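Local coordinates for fibronectin type III domain-containing protein (Simiduia agarivorans, PDB 6P2K) that probably hydrolyses xyloglucan-type beta-glucan chains as a glycoside hydrolase family 74 enzyme, this chain forming its tandem seven-bladed beta-propellers, at residues 49-57 / 86-94; 98-106 / 115-123. All coordinates share one frame; numbering follows the deposited sequence.

Interaction 1: residues 49-57 / 86-94. With PE3 (3,6,9,12,15,18,21,24,27,30,33,36,39-tridecaoxahentetracontane-1,41-diol), chain C.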
# COMPACT_ATOMS: atom_id res chain seq x y z
N TRP B 49 -0.24 43.86 13.30
CA TRP B 49 -1.01 44.59 14.30
C TRP B 49 -0.22 44.67 15.60
O TRP B 49 0.49 43.73 15.97
CB TRP B 49 -2.36 43.92 14.55
CG TRP B 49 -3.25 43.87 13.35
CD1 TRP B 49 -3.29 42.89 12.40
CD2 TRP B 49 -4.22 44.84 12.97
NE1 TRP B 49 -4.24 43.19 11.45
CE2 TRP B 49 -4.82 44.39 11.78
CE3 TRP B 49 -4.65 46.06 13.51
CZ2 TRP B 49 -5.82 45.10 11.12
CZ3 TRP B 49 -5.64 46.77 12.86
CH2 TRP B 49 -6.22 46.29 11.68
N GLN B 50 -0.38 45.79 16.30
CA GLN B 50 0.28 46.01 17.58
C GLN B 50 -0.75 46.41 18.63
O GLN B 50 -1.75 47.07 18.32
CB GLN B 50 1.36 47.11 17.49
CG GLN B 50 2.58 46.75 16.66
CD GLN B 50 2.31 46.83 15.17
OE1 GLN B 50 2.73 45.96 14.40
NE2 GLN B 50 1.61 47.88 14.75
N ILE B 51 -0.50 46.02 19.87
CA ILE B 51 -1.37 46.44 20.97
C ILE B 51 -1.21 47.94 21.21
O ILE B 51 -0.22 48.56 20.83
CB ILE B 51 -1.06 45.64 22.25
CG1 ILE B 51 0.41 45.80 22.63
CG2 ILE B 51 -1.41 44.18 22.07
CD1 ILE B 51 0.62 46.69 23.82
N THR B 52 -2.23 48.52 21.83
CA THR B 52 -2.17 49.92 22.24
C THR B 52 -2.25 50.03 23.76
O THR B 52 -2.00 49.04 24.46
CB THR B 52 -3.29 50.73 21.58
OG1 THR B 52 -4.55 50.34 22.14
CG2 THR B 52 -3.31 50.50 20.08
N GLY B 53 -2.59 51.20 24.28
CA GLY B 53 -2.58 51.42 25.71
C GLY B 53 -3.65 50.63 26.45
O GLY B 53 -4.59 50.09 25.86
N ASN B 54 -3.51 50.59 27.77
CA ASN B 54 -4.45 49.87 28.62
C ASN B 54 -5.72 50.67 28.83
O ASN B 54 -5.68 51.84 29.23
CB ASN B 54 -3.81 49.56 29.98
CG ASN B 54 -2.69 48.56 29.89
OD1 ASN B 54 -2.74 47.62 29.09
ND2 ASN B 54 -1.66 48.75 30.71
N LEU B 55 -6.86 50.04 28.56
CA LEU B 55 -8.17 50.63 28.82
C LEU B 55 -8.72 50.12 30.14
O LEU B 55 -8.31 49.07 30.65
CB LEU B 55 -9.14 50.31 27.68
CG LEU B 55 -8.71 50.72 26.27
CD1 LEU B 55 -9.40 49.85 25.24
CD2 LEU B 55 -9.03 52.19 26.03
N VAL B 56 -9.67 50.88 30.70
CA VAL B 56 -10.35 50.44 31.91
C VAL B 56 -11.29 49.28 31.61
O VAL B 56 -11.53 48.42 32.47
CB VAL B 56 -11.09 51.62 32.57
CG1 VAL B 56 -11.58 51.24 33.96
CG2 VAL B 56 -10.17 52.83 32.65
N ASN B 57 -11.83 49.23 30.40
CA ASN B 57 -12.67 48.13 29.94
C ASN B 57 -12.32 47.82 28.49
O ASN B 57 -12.16 48.74 27.68
CB ASN B 57 -14.16 48.46 30.09
CG ASN B 57 -15.05 47.40 29.48
OD1 ASN B 57 -15.42 47.48 28.31
ND2 ASN B 57 -15.40 46.39 30.27
N ASN B 86 -1.57 60.68 22.93
CA ASN B 86 -0.28 60.25 22.41
C ASN B 86 -0.43 59.18 21.34
O ASN B 86 0.39 58.26 21.24
CB ASN B 86 0.62 59.75 23.55
CG ASN B 86 -0.04 58.68 24.40
OD1 ASN B 86 -1.03 58.06 23.99
ND2 ASN B 86 0.50 58.45 25.59
N GLY B 87 -1.49 59.27 20.54
CA GLY B 87 -1.65 58.37 19.41
C GLY B 87 -1.94 56.92 19.77
O GLY B 87 -1.49 56.02 19.05
N SER B 88 -2.67 56.69 20.86
CA SER B 88 -3.13 55.40 21.41
C SER B 88 -2.13 54.75 22.37
O SER B 88 -2.39 53.63 22.82
CB SER B 88 -3.51 54.38 20.33
OG SER B 88 -2.37 53.71 19.82
N ASN B 89 -1.01 55.40 22.70
CA ASN B 89 -0.04 54.76 23.58
C ASN B 89 -0.58 54.60 25.00
O ASN B 89 -0.28 53.61 25.67
CB ASN B 89 1.26 55.57 23.59
CG ASN B 89 2.10 55.33 22.34
OD1 ASN B 89 1.69 54.61 21.44
ND2 ASN B 89 3.28 55.94 22.30
N SER B 90 -1.37 55.57 25.47
CA SER B 90 -2.03 55.47 26.76
C SER B 90 -3.40 56.11 26.66
O SER B 90 -3.66 56.94 25.79
CB SER B 90 -1.21 56.14 27.88
OG SER B 90 -1.17 57.55 27.72
N TYR B 91 -4.29 55.72 27.57
CA TYR B 91 -5.66 56.21 27.59
C TYR B 91 -6.03 56.71 28.97
O TYR B 91 -5.50 56.25 29.99
CB TYR B 91 -6.66 55.13 27.17
CG TYR B 91 -6.46 54.58 25.77
CD1 TYR B 91 -6.96 55.25 24.66
CD2 TYR B 91 -5.80 53.38 25.57
CE1 TYR B 91 -6.79 54.75 23.39
CE2 TYR B 91 -5.62 52.87 24.30
CZ TYR B 91 -6.12 53.56 23.22
OH TYR B 91 -5.95 53.05 21.95
N ALA B 92 -6.97 57.66 29.00
CA ALA B 92 -7.61 58.11 30.22
C ALA B 92 -9.12 58.04 30.01
O ALA B 92 -9.61 58.36 28.92
CB ALA B 92 -7.19 59.53 30.59
N LEU B 93 -9.84 57.64 31.05
CA LEU B 93 -11.28 57.50 30.93
C LEU B 93 -11.96 58.85 31.12
O LEU B 93 -11.64 59.59 32.05
CB LEU B 93 -11.80 56.49 31.94
CG LEU B 93 -13.31 56.37 32.06
CD1 LEU B 93 -13.87 55.51 30.94
CD2 LEU B 93 -13.58 55.75 33.39
N VAL B 94 -12.89 59.17 30.22
CA VAL B 94 -13.62 60.44 30.26
C VAL B 94 -14.61 60.38 31.42
O VAL B 94 -15.47 59.50 31.45
CB VAL B 94 -14.32 60.72 28.92
CG1 VAL B 94 -15.11 62.02 29.00
CG2 VAL B 94 -13.30 60.78 27.79
O43 PE3 C . 2.57 52.19 23.27
C42 PE3 C . 2.62 51.36 24.43
C41 PE3 C . 1.96 50.03 24.11
O40 PE3 C . 1.97 49.11 25.22
C39 PE3 C . 1.27 49.58 26.38
C38 PE3 C . 1.38 48.46 27.42
O37 PE3 C . 0.70 48.81 28.64
O HOH W 1 -3.32 53.49 29.21
O HOH W 2 -6.98 53.74 30.75

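Interaction 2: residues 98-106 / 115-123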
# COMPACT_ATOMS: atom_id res chain seq x y z
N GLU B 98 -18.39 57.92 32.35
CA GLU B 98 -18.15 56.76 33.19
C GLU B 98 -19.42 55.94 33.34
O GLU B 98 -20.50 56.49 33.57
CB GLU B 98 -17.65 57.20 34.57
CG GLU B 98 -16.23 57.75 34.55
CD GLU B 98 -15.50 57.56 35.87
OE1 GLU B 98 -14.77 58.49 36.29
OE2 GLU B 98 -15.65 56.48 36.47
N ASN B 99 -19.29 54.62 33.18
CA ASN B 99 -20.42 53.69 33.26
C ASN B 99 -21.44 53.92 32.15
O ASN B 99 -22.62 53.57 32.31
CB ASN B 99 -21.09 53.75 34.64
CG ASN B 99 -21.70 52.43 35.06
OD1 ASN B 99 -21.82 51.51 34.26
ND2 ASN B 99 -22.09 52.34 36.33
N LYS B 100 -21.02 54.49 31.02
CA LYS B 100 -21.90 54.81 29.90
C LYS B 100 -21.34 54.18 28.63
O LYS B 100 -20.38 54.69 28.06
CB LYS B 100 -22.03 56.33 29.73
CG LYS B 100 -22.72 57.05 30.88
CD LYS B 100 -24.12 56.53 31.11
CE LYS B 100 -25.03 56.89 29.95
NZ LYS B 100 -26.47 56.90 30.34
N SER B 101 -21.96 53.09 28.17
CA SER B 101 -21.48 52.42 26.97
C SER B 101 -21.66 53.30 25.74
O SER B 101 -22.76 53.77 25.46
CB SER B 101 -22.23 51.10 26.78
OG SER B 101 -21.66 50.34 25.73
N ILE B 102 -20.57 53.51 25.00
CA ILE B 102 -20.54 54.40 23.85
C ILE B 102 -20.07 53.62 22.63
O ILE B 102 -19.06 52.91 22.70
CB ILE B 102 -19.65 55.62 24.10
CG1 ILE B 102 -20.22 56.45 25.24
CG2 ILE B 102 -19.51 56.49 22.86
CD1 ILE B 102 -19.25 57.42 25.77
N ALA B 103 -20.80 53.77 21.52
CA ALA B 103 -20.50 53.02 20.30
C ALA B 103 -20.44 53.89 19.05
O ALA B 103 -20.43 53.34 17.94
CB ALA B 103 -21.54 51.91 20.10
N SER B 104 -20.40 55.21 19.19
CA SER B 104 -20.31 56.10 18.04
C SER B 104 -19.60 57.38 18.45
O SER B 104 -19.91 57.96 19.49
CB SER B 104 -21.70 56.43 17.48
OG SER B 104 -22.56 55.30 17.49
N ILE B 105 -18.65 57.82 17.62
CA ILE B 105 -18.00 59.12 17.79
C ILE B 105 -17.92 59.79 16.42
O ILE B 105 -17.49 59.17 15.44
CB ILE B 105 -16.59 59.00 18.40
CG1 ILE B 105 -16.61 58.08 19.63
CG2 ILE B 105 -16.06 60.37 18.78
CD1 ILE B 105 -15.39 57.19 19.74
N ALA B 106 -18.35 61.05 16.35
CA ALA B 106 -18.38 61.78 15.09
C ALA B 106 -17.94 63.22 15.32
O ALA B 106 -18.31 63.84 16.32
CB ALA B 106 -19.78 61.76 14.46
N ILE B 115 -17.41 67.58 18.86
CA ILE B 115 -17.49 66.13 18.82
C ILE B 115 -18.83 65.69 19.40
O ILE B 115 -19.38 66.33 20.29
CB ILE B 115 -16.33 65.46 19.59
CG1 ILE B 115 -15.02 66.20 19.34
CG2 ILE B 115 -16.19 64.00 19.20
CD1 ILE B 115 -14.00 66.02 20.43
N ILE B 116 -19.34 64.58 18.87
CA ILE B 116 -20.54 63.94 19.39
C ILE B 116 -20.18 62.50 19.75
O ILE B 116 -19.65 61.77 18.91
CB ILE B 116 -21.70 63.98 18.38
CG1 ILE B 116 -22.19 65.42 18.19
CG2 ILE B 116 -22.84 63.09 18.84
CD1 ILE B 116 -23.28 65.56 17.16
N ALA B 117 -20.46 62.11 20.99
CA ALA B 117 -20.30 60.74 21.44
C ALA B 117 -21.67 60.20 21.80
O ALA B 117 -22.37 60.78 22.65
CB ALA B 117 -19.34 60.65 22.63
N ALA B 118 -22.07 59.10 21.17
CA ALA B 118 -23.42 58.59 21.31
C ALA B 118 -23.42 57.30 22.11
O ALA B 118 -22.65 56.38 21.79
CB ALA B 118 -24.05 58.35 19.94
N PRO B 119 -24.23 57.21 23.16
CA PRO B 119 -24.38 55.93 23.88
C PRO B 119 -24.80 54.81 22.94
O PRO B 119 -25.62 55.00 22.04
CB PRO B 119 -25.47 56.24 24.91
CG PRO B 119 -25.31 57.69 25.18
CD PRO B 119 -24.88 58.32 23.87
N GLY B 120 -24.22 53.64 23.15
CA GLY B 120 -24.54 52.50 22.30
C GLY B 120 -23.71 51.30 22.67
O GLY B 120 -22.75 51.38 23.44
N TRP B 121 -24.09 50.16 22.08
CA TRP B 121 -23.35 48.92 22.32
C TRP B 121 -23.50 47.92 21.18
O TRP B 121 -23.34 46.72 21.43
CB TRP B 121 -23.81 48.28 23.63
CG TRP B 121 -25.29 48.03 23.67
CD1 TRP B 121 -25.93 46.90 23.29
CD2 TRP B 121 -26.30 48.95 24.10
NE1 TRP B 121 -27.29 47.04 23.46
CE2 TRP B 121 -27.54 48.29 23.96
CE3 TRP B 121 -26.29 50.26 24.59
CZ2 TRP B 121 -28.75 48.90 24.29
CZ3 TRP B 121 -27.49 50.86 24.92
CH2 TRP B 121 -28.70 50.18 24.77
N ARG B 122 -23.80 48.36 19.96
CA ARG B 122 -23.88 47.50 18.76
C ARG B 122 -24.91 46.40 19.03
O ARG B 122 -26.01 46.71 19.50
CB ARG B 122 -22.48 47.01 18.42
CG ARG B 122 -21.51 48.12 18.09
CD ARG B 122 -20.27 47.61 17.38
NE ARG B 122 -19.47 48.71 16.88
CZ ARG B 122 -19.44 49.09 15.60
NH1 ARG B 122 -20.16 48.45 14.69
NH2 ARG B 122 -18.68 50.12 15.24
N ASP B 123 -24.60 45.13 18.76
CA ASP B 123 -25.50 44.02 18.99
C ASP B 123 -25.23 43.30 20.30
O ASP B 123 -25.79 42.23 20.54
CB ASP B 123 -25.40 43.02 17.83
CG ASP B 123 -23.97 42.60 17.54
OD1 ASP B 123 -23.06 43.45 17.70
OD2 ASP B 123 -23.75 41.43 17.16
O HOH W 3 -23.36 54.68 19.69

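Interaction 1: residues 49-57 / 86-94
Gly53 and Ser90 bring the two backbones closest, 4.2 Å between their CA atoms, just after strand 50-51 and just before strand 92-93, the last strands of two consecutive propeller blades. Gly53 N donates to Ser88 O at 2.8 Å. Farther along, two waters replace direct pairing: one accepts from Tyr91 N and donates to Asn54 O, the other donates to both Asn54 O and Tyr91 O. Tyr91 carries the side-chain contact. Its CG is anti to the carbonyl carbon, beside the backbone N (chi1 -61°), which swings the ring across to residues 52-55. Leu55 CD2 sits over one face, a CH-pi contact 3.7 Å from the ring centroid, while Thr52 OG1 lies at the edge and accepts from Tyr91 OH at 3.1 Å. Thr52 OG1 in turn donates to Val39 O of strand 39-42. With an alanine here, Leu55 CD2 would probably face a gap and Thr52 OG1 would lose its phenolic donor. Residues 84-91 read as a variant Asp box: Ser84 OG bonds Ser88 N and Ser90 O, and Asn86 OD1 accepts from Ser90 N. Within these segments, one direct backbone bond joins the blades; contacts at face and hydroxyl fix the ring's position and tilt.

Interaction 2: residues 98-106 / 115-123
Ser101 reaches across to Gly120 because its OG is turned opposite its own backbone N (chi1 -172°), which lays the hydroxyl against Gly120 O at 2.7 Å, where it donates. Gly120 returns a bond from its N to Ser101 O, also 2.7 Å. These two bonds close the open end of the hairpin, beside the start of strand 102-108 and the end of strand 114-119. Next to them Ala103 has a psi of only 13°, and the extended backbone kinks: Ala103 N donates to Ala118 O, while Ala118 N donates to Ser104 O, so two residues stand opposite one, a beta bulge. The kink pushes Ala103 CB against Gly120 C at 3.4 Å, leaving little room for a side chain on Gly120. Beyond it the ladder is regular, an antiparallel hairpin of strands 102-108 and 114-119, the first two of a four-stranded propeller blade. Ala106 and Ile116 form a hydrogen-bonded pair, Ile116 N to Ala106 O being 2.8 Å. Ile105 and Ile115 lie side by side with their CG2 methyls 3.7 Å apart, and Ile105 also packs on Ala64 of strand 60-66. From the other face Ala106, Ile116 and Ala118 meet strand 166-171 of the following blade. Past Gly120, Trp121 and Arg122 lead to Asp124, which binds a zinc ion together with Gln16; Arg122 NE is bonded to Phe61 O.

The contacts follow one another along the chain, interaction 1 closing before interaction 2 opens, with centres about 17 Å apart on the same side of the chain's centre. Three consecutive four-stranded sheets are involved. Interaction 1 ties the outermost strand ends of the sheets 17-51 and 60-93 to each other, between blades; interaction 2 lies within the next sheet, pairing its first two strands. The short connection from strand 92-93 to strand 102-108 joins them, and there Leu93 CD2 packs on Glu98 CG at 3.5 Å. Three successive blades are thus linked here, and the hairpin of the third runs out beside a zinc site.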